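Local coordinates for protein PppA (Pseudomonas aeruginosa, PDB 6JKV) that probably dephosphorylates serine and threonine residues of proteins as a manganese-binding member of the PP2C family, and regulates type VI secretion, at residues Leu136-Ser141 with Arg156-Val161; Gly120-Leu125 with Thr185-Val190; Lys42-Ala47 with Pro251-Ala256. All blocks are in the same frame, centred on the assembly; numbering follows the deposited sequence.

Contact 1 of 3, residues Leu136-Ser141 with Arg156-Val161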
loop_
_atom_site.group_PDB
_atom_site.type_symbol
_atom_site.label_atom_id
_atom_site.label_comp_id
_atom_site.label_asym_id
_atom_site.label_seq_id
_atom_site.Cartn_x
_atom_site.Cartn_y
_atom_site.Cartn_z
ATOM N N LEU A 136 6.828 5.133 -1.943
ATOM C CA LEU A 136 7.485 4.820 -0.653
ATOM C C LEU A 136 6.787 3.596 -0.070
ATOM O O LEU A 136 5.547 3.540 -0.105
ATOM C CB LEU A 136 7.371 6.010 0.300
ATOM C CG LEU A 136 8.192 7.243 -0.062
ATOM C CD1 LEU A 136 7.704 8.462 0.714
ATOM C CD2 LEU A 136 9.673 7.003 0.182
ATOM N N TRP A 137 7.550 2.641 0.444
ATOM C CA TRP A 137 6.943 1.432 1.048
ATOM C C TRP A 137 7.850 0.836 2.121
ATOM O O TRP A 137 9.088 1.039 2.102
ATOM C CB TRP A 137 6.582 0.409 -0.032
ATOM C CG TRP A 137 7.681 -0.545 -0.377
ATOM C CD1 TRP A 137 7.876 -1.786 0.156
ATOM C CD2 TRP A 137 8.723 -0.357 -1.352
ATOM N NE1 TRP A 137 8.969 -2.381 -0.414
ATOM C CE2 TRP A 137 9.503 -1.531 -1.345
ATOM C CE3 TRP A 137 9.070 0.679 -2.228
ATOM C CZ2 TRP A 137 10.610 -1.690 -2.178
ATOM C CZ3 TRP A 137 10.162 0.519 -3.051
ATOM C CH2 TRP A 137 10.916 -0.655 -3.030
ATOM N N ALA A 138 7.201 0.124 3.031
ATOM C CA ALA A 138 7.818 -0.696 4.088
ATOM C C ALA A 138 6.830 -1.803 4.446
ATOM O O ALA A 138 5.749 -1.482 4.957
ATOM C CB ALA A 138 8.182 0.170 5.267
ATOM N N GLY A 139 7.177 -3.047 4.112
ATOM C CA GLY A 139 6.335 -4.230 4.352
ATOM C C GLY A 139 6.059 -5.001 3.074
ATOM O O GLY A 139 6.840 -4.883 2.114
ATOM N N ASP A 140 4.998 -5.803 3.079
ATOM C CA ASP A 140 4.657 -6.741 1.978
ATOM C C ASP A 140 3.367 -6.281 1.290
ATOM O O ASP A 140 2.722 -7.110 0.616
ATOM C CB ASP A 140 4.526 -8.172 2.496
ATOM C CG ASP A 140 3.486 -8.338 3.594
ATOM O OD1 ASP A 140 2.828 -7.346 3.938
ATOM O OD2 ASP A 140 3.352 -9.459 4.107
ATOM N N SER A 141 2.983 -5.020 1.483
ATOM C CA SER A 141 1.966 -4.341 0.648
ATOM C C SER A 141 2.671 -3.824 -0.609
ATOM O O SER A 141 3.824 -3.346 -0.496
ATOM C CB SER A 141 1.273 -3.248 1.405
ATOM O OG SER A 141 0.469 -3.767 2.454
ATOM N N ARG A 156 9.126 -4.119 -3.768
ATOM C CA ARG A 156 9.644 -5.476 -3.480
ATOM C C ARG A 156 9.472 -5.737 -1.985
ATOM O O ARG A 156 9.972 -4.939 -1.172
ATOM C CB ARG A 156 11.109 -5.604 -3.904
ATOM C CG ARG A 156 11.866 -6.688 -3.153
ATOM C CD ARG A 156 13.218 -6.981 -3.750
ATOM N NE ARG A 156 13.091 -7.729 -4.993
ATOM C CZ ARG A 156 14.109 -8.216 -5.685
ATOM N NH1 ARG A 156 15.349 -8.034 -5.259
ATOM N NH2 ARG A 156 13.884 -8.895 -6.799
ATOM N N ASP A 157 8.810 -6.840 -1.642
ATOM C CA ASP A 157 8.364 -7.126 -0.259
ATOM C C ASP A 157 9.561 -7.030 0.689
ATOM O O ASP A 157 10.628 -7.598 0.376
ATOM C CB ASP A 157 7.697 -8.497 -0.171
ATOM C CG ASP A 157 6.335 -8.582 -0.849
ATOM O OD1 ASP A 157 5.812 -7.527 -1.276
ATOM O OD2 ASP A 157 5.801 -9.702 -0.950
ATOM N N HIS A 158 9.389 -6.315 1.800
ATOM C CA HIS A 158 10.285 -6.403 2.978
ATOM C C HIS A 158 9.816 -7.590 3.811
ATOM O O HIS A 158 9.055 -7.395 4.768
ATOM C CB HIS A 158 10.287 -5.099 3.769
ATOM C CG HIS A 158 10.778 -3.940 2.978
ATOM N ND1 HIS A 158 10.025 -2.797 2.814
ATOM C CD2 HIS A 158 11.931 -3.748 2.301
ATOM C CE1 HIS A 158 10.702 -1.942 2.080
ATOM N NE2 HIS A 158 11.875 -2.505 1.751
ATOM N N SER A 159 10.239 -8.785 3.411
ATOM C CA SER A 159 9.781 -10.064 3.987
ATOM C C SER A 159 10.954 -11.035 4.045
ATOM O O SER A 159 11.871 -10.949 3.198
ATOM C CB SER A 159 8.646 -10.651 3.196
ATOM O OG SER A 159 9.122 -11.257 2.002
ATOM N N TYR A 160 10.900 -11.917 5.033
ATOM C CA TYR A 160 11.893 -12.992 5.232
ATOM C C TYR A 160 11.996 -13.829 3.959
ATOM O O TYR A 160 13.126 -14.133 3.527
ATOM C CB TYR A 160 11.492 -13.870 6.414
ATOM C CG TYR A 160 12.603 -14.768 6.873
ATOM C CD1 TYR A 160 13.624 -14.274 7.670
ATOM C CD2 TYR A 160 12.652 -16.097 6.491
ATOM C CE1 TYR A 160 14.659 -15.087 8.097
ATOM C CE2 TYR A 160 13.673 -16.928 6.920
ATOM C CZ TYR A 160 14.686 -16.415 7.714
ATOM O OH TYR A 160 15.701 -17.214 8.151
ATOM N N VAL A 161 10.839 -14.188 3.392
ATOM C CA VAL A 161 10.739 -14.983 2.138
ATOM C C VAL A 161 11.506 -14.244 1.041
ATOM O O VAL A 161 12.347 -14.876 0.403
ATOM C CB VAL A 161 9.273 -15.250 1.739
ATOM C CG1 VAL A 161 9.174 -15.947 0.389
ATOM C CG2 VAL A 161 8.565 -16.068 2.801
HETATM O O HOH W 1 2.906 -9.307 -0.677
HETATM O O HOH W 2 6.094 -4.697 -1.737
#

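Contact 2 of 3, residues Gly120-Leu125 with Thr185-Val190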
loop_
_atom_site.group_PDB
_atom_site.type_symbol
_atom_site.label_atom_id
_atom_site.label_comp_id
_atom_site.label_asym_id
_atom_site.label_seq_id
_atom_site.Cartn_x
_atom_site.Cartn_y
_atom_site.Cartn_z
ATOM N N GLY A 120 1.816 -2.681 14.801
ATOM C CA GLY A 120 2.447 -2.044 13.645
ATOM C C GLY A 120 1.565 -2.090 12.425
ATOM O O GLY A 120 0.403 -2.529 12.508
ATOM N N SER A 121 2.117 -1.645 11.308
ATOM C CA SER A 121 1.417 -1.663 10.012
ATOM C C SER A 121 2.439 -1.505 8.899
ATOM O O SER A 121 3.382 -0.716 9.043
ATOM C CB SER A 121 0.351 -0.600 9.934
ATOM O OG SER A 121 -0.181 -0.512 8.619
ATOM N N THR A 122 2.248 -2.260 7.828
ATOM C CA THR A 122 2.984 -2.037 6.569
ATOM C C THR A 122 2.509 -0.713 5.970
ATOM O O THR A 122 1.474 -0.147 6.410
ATOM C CB THR A 122 2.786 -3.197 5.592
ATOM O OG1 THR A 122 1.514 -2.967 4.983
ATOM C CG2 THR A 122 2.843 -4.549 6.276
ATOM N N LEU A 123 3.250 -0.227 4.990
ATOM C CA LEU A 123 2.825 0.947 4.214
ATOM C C LEU A 123 3.274 0.783 2.773
ATOM O O LEU A 123 4.389 0.324 2.559
ATOM C CB LEU A 123 3.419 2.219 4.818
ATOM C CG LEU A 123 3.133 3.462 3.983
ATOM C CD1 LEU A 123 2.480 4.541 4.822
ATOM C CD2 LEU A 123 4.390 3.966 3.301
ATOM N N VAL A 124 2.411 1.171 1.841
ATOM C CA VAL A 124 2.791 1.443 0.432
ATOM C C VAL A 124 2.031 2.697 0.012
ATOM O O VAL A 124 0.805 2.755 0.218
ATOM C CB VAL A 124 2.515 0.239 -0.492
ATOM C CG1 VAL A 124 1.071 -0.217 -0.443
ATOM C CG2 VAL A 124 2.925 0.537 -1.922
ATOM N N LEU A 125 2.743 3.691 -0.499
ATOM C CA LEU A 125 2.111 4.926 -1.001
ATOM C C LEU A 125 2.662 5.214 -2.394
ATOM O O LEU A 125 3.757 4.734 -2.731
ATOM C CB LEU A 125 2.299 6.089 -0.015
ATOM C CG LEU A 125 3.674 6.746 0.081
ATOM C CD1 LEU A 125 3.830 7.878 -0.927
ATOM C CD2 LEU A 125 3.902 7.281 1.490
ATOM N N THR A 185 9.948 -7.818 7.496
ATOM C CA THR A 185 11.292 -7.376 7.950
ATOM C C THR A 185 11.315 -5.863 8.156
ATOM O O THR A 185 12.198 -5.386 8.866
ATOM C CB THR A 185 12.384 -7.815 6.971
ATOM O OG1 THR A 185 12.055 -7.296 5.688
ATOM C CG2 THR A 185 12.505 -9.319 6.871
ATOM N N ARG A 186 10.406 -5.122 7.535
ATOM C CA ARG A 186 10.261 -3.679 7.829
ATOM C C ARG A 186 8.781 -3.320 7.772
ATOM O O ARG A 186 8.052 -3.859 6.908
ATOM C CB ARG A 186 11.049 -2.782 6.868
ATOM C CG ARG A 186 12.344 -3.365 6.329
ATOM C CD ARG A 186 13.008 -2.362 5.409
ATOM N NE ARG A 186 14.248 -2.882 4.853
ATOM C CZ ARG A 186 15.049 -2.209 4.038
ATOM N NH1 ARG A 186 14.745 -0.973 3.675
ATOM N NH2 ARG A 186 16.154 -2.777 3.591
ATOM N N ALA A 187 8.366 -2.475 8.709
ATOM C CA ALA A 187 7.006 -1.921 8.788
ATOM C C ALA A 187 7.011 -0.839 9.859
ATOM O O ALA A 187 7.970 -0.778 10.665
ATOM C CB ALA A 187 5.983 -2.994 9.091
ATOM N N VAL A 188 5.966 -0.027 9.855
ATOM C CA VAL A 188 5.792 1.055 10.847
ATOM C C VAL A 188 5.643 0.403 12.221
ATOM O O VAL A 188 4.781 -0.483 12.369
ATOM C CB VAL A 188 4.602 1.953 10.487
ATOM C CG1 VAL A 188 4.431 3.063 11.504
ATOM C CG2 VAL A 188 4.753 2.537 9.093
ATOM N N GLY A 189 6.502 0.796 13.161
ATOM C CA GLY A 189 6.442 0.368 14.570
ATOM C C GLY A 189 7.304 -0.843 14.874
ATOM O O GLY A 189 7.410 -1.187 16.068
ATOM N N VAL A 190 7.904 -1.472 13.861
ATOM C CA VAL A 190 8.732 -2.698 14.048
ATOM C C VAL A 190 10.058 -2.311 14.701
ATOM O O VAL A 190 10.431 -2.955 15.709
ATOM C CB VAL A 190 8.972 -3.450 12.725
ATOM C CG1 VAL A 190 9.819 -4.694 12.946
ATOM C CG2 VAL A 190 7.664 -3.827 12.060
#

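Contact 3 of 3, residues Lys42-Ala47 with Pro251-Ala256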
loop_
_atom_site.group_PDB
_atom_site.type_symbol
_atom_site.label_atom_id
_atom_site.label_comp_id
_atom_site.label_asym_id
_atom_site.label_seq_id
_atom_site.Cartn_x
_atom_site.Cartn_y
_atom_site.Cartn_z
ATOM N N LYS A 42 -12.387 -11.190 11.228
ATOM C CA LYS A 42 -13.647 -10.451 11.496
ATOM C C LYS A 42 -13.357 -8.989 11.843
ATOM O O LYS A 42 -14.325 -8.229 12.060
ATOM C CB LYS A 42 -14.423 -11.116 12.631
ATOM C CG LYS A 42 -14.757 -12.580 12.396
ATOM C CD LYS A 42 -15.385 -12.826 11.037
ATOM C CE LYS A 42 -16.219 -14.090 10.977
ATOM N NZ LYS A 42 -15.570 -15.231 11.670
ATOM N N VAL A 43 -12.082 -8.600 11.892
ATOM C CA VAL A 43 -11.667 -7.185 12.074
ATOM C C VAL A 43 -10.763 -6.824 10.899
ATOM O O VAL A 43 -9.811 -7.586 10.611
ATOM C CB VAL A 43 -10.974 -6.966 13.429
ATOM C CG1 VAL A 43 -10.335 -5.590 13.514
ATOM C CG2 VAL A 43 -11.944 -7.182 14.580
ATOM N N ASN A 44 -11.073 -5.712 10.233
ATOM C CA ASN A 44 -10.260 -5.185 9.114
ATOM C C ASN A 44 -9.174 -4.270 9.687
ATOM O O ASN A 44 -9.510 -3.175 10.158
ATOM C CB ASN A 44 -11.141 -4.480 8.087
ATOM C CG ASN A 44 -10.456 -4.358 6.744
ATOM O OD1 ASN A 44 -9.238 -4.505 6.652
ATOM N ND2 ASN A 44 -11.236 -4.122 5.697
ATOM N N GLU A 45 -7.923 -4.726 9.667
ATOM C CA GLU A 45 -6.761 -3.914 10.112
ATOM C C GLU A 45 -6.115 -3.234 8.906
ATOM O O GLU A 45 -5.199 -2.416 9.121
ATOM C CB GLU A 45 -5.745 -4.776 10.858
ATOM C CG GLU A 45 -6.245 -5.226 12.205
ATOM C CD GLU A 45 -5.446 -6.380 12.784
ATOM O OE1 GLU A 45 -4.333 -6.128 13.302
ATOM O OE2 GLU A 45 -5.943 -7.529 12.725
ATOM N N ASP A 46 -6.577 -3.553 7.690
ATOM C CA ASP A 46 -6.179 -2.816 6.467
ATOM C C ASP A 46 -6.781 -1.411 6.528
ATOM O O ASP A 46 -7.898 -1.259 7.034
ATOM C CB ASP A 46 -6.630 -3.523 5.183
ATOM C CG ASP A 46 -5.740 -4.668 4.723
ATOM O OD1 ASP A 46 -4.827 -5.084 5.488
ATOM O OD2 ASP A 46 -5.970 -5.142 3.594
ATOM N N ALA A 47 -6.044 -0.421 6.044
ATOM C CA ALA A 47 -6.541 0.960 5.855
ATOM C C ALA A 47 -6.036 1.486 4.518
ATOM O O ALA A 47 -5.054 0.940 3.977
ATOM C CB ALA A 47 -6.092 1.852 6.989
ATOM N N PRO A 251 -8.561 -15.304 2.855
ATOM C CA PRO A 251 -8.018 -15.674 4.165
ATOM C C PRO A 251 -7.532 -14.465 4.980
ATOM O O PRO A 251 -7.442 -14.589 6.185
ATOM C CB PRO A 251 -6.851 -16.610 3.828
ATOM C CG PRO A 251 -6.470 -16.254 2.405
ATOM C CD PRO A 251 -7.709 -15.716 1.737
ATOM N N ASP A 252 -7.252 -13.345 4.306
ATOM C CA ASP A 252 -6.735 -12.094 4.918
ATOM C C ASP A 252 -7.665 -10.927 4.567
ATOM O O ASP A 252 -8.459 -11.056 3.613
ATOM C CB ASP A 252 -5.304 -11.817 4.443
ATOM C CG ASP A 252 -4.544 -10.826 5.308
ATOM O OD1 ASP A 252 -5.131 -10.323 6.290
ATOM O OD2 ASP A 252 -3.374 -10.563 4.991
ATOM N N ASN A 253 -7.573 -9.831 5.325
ATOM C CA ASN A 253 -8.123 -8.517 4.915
ATOM C C ASN A 253 -7.592 -8.249 3.507
ATOM O O ASN A 253 -6.390 -8.453 3.277
ATOM C CB ASN A 253 -7.720 -7.382 5.855
ATOM C CG ASN A 253 -8.103 -7.617 7.304
ATOM O OD1 ASN A 253 -7.499 -7.034 8.202
ATOM N ND2 ASN A 253 -9.114 -8.443 7.540
ATOM N N ILE A 254 -8.456 -7.838 2.592
ATOM C CA ILE A 254 -8.070 -7.635 1.173
ATOM C C ILE A 254 -8.431 -6.204 0.803
ATOM O O ILE A 254 -9.613 -5.852 0.908
ATOM C CB ILE A 254 -8.731 -8.679 0.252
ATOM C CG1 ILE A 254 -8.487 -8.337 -1.217
ATOM C CG2 ILE A 254 -10.210 -8.848 0.564
ATOM C CD1 ILE A 254 -8.638 -9.526 -2.142
ATOM N N THR A 255 -7.426 -5.419 0.418
ATOM C CA THR A 255 -7.612 -4.013 0.001
ATOM C C THR A 255 -6.962 -3.814 -1.367
ATOM O O THR A 255 -5.847 -4.333 -1.581
ATOM C CB THR A 255 -7.037 -3.044 1.038
ATOM O OG1 THR A 255 -7.629 -3.360 2.296
ATOM C CG2 THR A 255 -7.308 -1.596 0.680
ATOM N N ALA A 256 -7.649 -3.094 -2.247
ATOM C CA ALA A 256 -7.147 -2.734 -3.585
ATOM C C ALA A 256 -7.429 -1.253 -3.819
ATOM O O ALA A 256 -8.530 -0.778 -3.480
ATOM C CB ALA A 256 -7.780 -3.605 -4.643
HETATM O O HOH W 3 -4.119 -7.677 4.616
HETATM O O HOH W 4 -4.641 -6.311 8.194
#

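Contact 1 of 3, residues Leu136-Ser141 with Arg156-Val161
H158 meets the end of strand 132-138 with both its backbone and its ring, and the tight half of this contact is built around that residue. Its N donates to G139 O over 2.9 Å, while its ring swings back, CG anti to the carbonyl carbon and beside its own N (chi1 -61°), so that ND1 accepts the N-H of G139 at 3.1 Å, nearly straight (162°) and within the imidazole plane. With ND1 spent as an acceptor and NE2 bonded to the hydroxyl of S197, the ring's rotation is fixed; a proton on NE2 would suit this pattern. The five-membered ring of W137 lies nearly parallel (12°) to the imidazole but offset, with little overlap, and CE1 of H158 sits 3.1 Å from NE1 of W137. That NE1 gives its hydrogen to R156 O at 2.9 Å along a bent path, from above the carbonyl plane. At the backbone angles of G139, phi positive, a CB would press on the carbonyl oxygen of A138, which calls for glycine.

The other half is looser and wet. D157 lays its carboxylate beside D140, with OD1 3.5 Å from D140 CA, but waters do the linking: water 1 joins D140 O to D157 OD2, and water 2 joins S141 O to D157 OD1. R142 adds a salt bridge to D157, whereas exposed R156 turns outward to D166. The side chain of D140 leads away from D157, towards D214 and the manganese ions. Gly-Asp-Ser-Arg after a strand, facing Arg-Asp-His-Ser before a helix, is a pairing recognisable from PP2C phosphatases, here bordering their metal centre.

Contact 2 of 3, residues Gly120-Leu125 with Thr185-Val190
S121 and V188 form a single antiparallel bridge, a hydrogen-bonded pair in which S121 N donates to V188 O at 3.1 Å and V188 N to S121 O at 2.8 Å. The side chains of the loop close around the second acceptor. V188 holds CG1 anti to its own N (chi1 180°), which leaves CG2 beside that N and 3.5 Å from S121 O; from there the same methyl reaches L123 CB at 4.5 Å. The methyl of A187 comes to S121 O as well, its CB also 3.5 Å away, so apolar carbons crowd the carbonyl that the bridge uses. S121 extends its hydroxyl anti to N (chi1 172°), and OG donates 2.8 Å to T122 O in the carbonyl plane, on a lone pair, at the short irregularity that interrupts the strand. T122 turns the other way: its OG1 bonds to S141 OG and D61 N. V188 is at the same time the second residue of a type II turn, A187-V190, with G189 at positive phi. Strand 120-129 runs between strands 56-63 and 132-138, S121 and L123 rest on helix 69-82, and V188 and L123 pack against helix 89-114, whose N104 receives the N-H of G189.

Contact 3 of 3, residues Lys42-Ala47 with Pro251-Ala256
D46 and T255 are joined by the hydroxyl of T255, whose OG1 donates 2.8 Å to D46 OD2 on the anti lone pair of that oxygen. Equally short is the bond from E45 N to N253 OD1, 2.8 Å and fairly straight (160°), although the donor stands above the plane of the side-chain carbonyl. The first bond ties the two sheets of the PP2C beta-sandwich together, from strand 46-51 in one to strand 254-261 in the other; the second joins the loops leading into those strands. The sequence around them, Asn-Glu-Asp on one side and Asp-Asn-Ile-Thr on the other, is familiar from this family.

Several of these polar groups are gripped more than once. D46 OD2 also takes a bond from S213 OG, while OD1 accepts two waters: water 3, shared with N253 O, and water 4, shared with N253 OD1. S35 OG bonds to both T255 OG1 and N44 ND2. The amide of N253 is equally constrained, since ND2 donates to V37 O and, at 3.3 Å, to V43 O; with CG beside its own backbone N (chi1 -56°), it reaches across the bend of 42-47. Such a clasp leaves the amide little freedom to flip.

Around this polar frame the packing is close. The side chains of N44 and N253 run antiparallel alongside each other, bringing N44 OD1 3.3 Å from N253 CB; that oxygen also receives a weak bond from D46 N. The carboxylate of D46 stands nearly perpendicular (84°) to the N253 amide, with CG 3.5 Å from N253 CB. Just before N253 in the chain is the metal ligand D252: its OD2 binds manganese together with D61 and D214, while its other oxygen, OD1, accepts a weak 2.7 Å bond from N253 N.

In the fold
The three contacts lie round one metal site. Contacts 1 and 2 are immediate neighbours, their centres 8 Å apart, on adjacent strands of one sheet: A138 O lies 2.8 Å from L123 N, a probable hydrogen bond. Contact 3 reaches the same sheet through strand 46-51 but lies farther off, its centre 17 Å from that of contact 1 and 15 Å from that of contact 2, with nearest atoms about 6 and 5 Å away. The manganese site draws them together. Contact 3 supplies the ligand D252, and a bound manganese ion lies about 4 Å from the side chain of D46, one about 5 Å from that of D140 and one about 7 Å from that of T122.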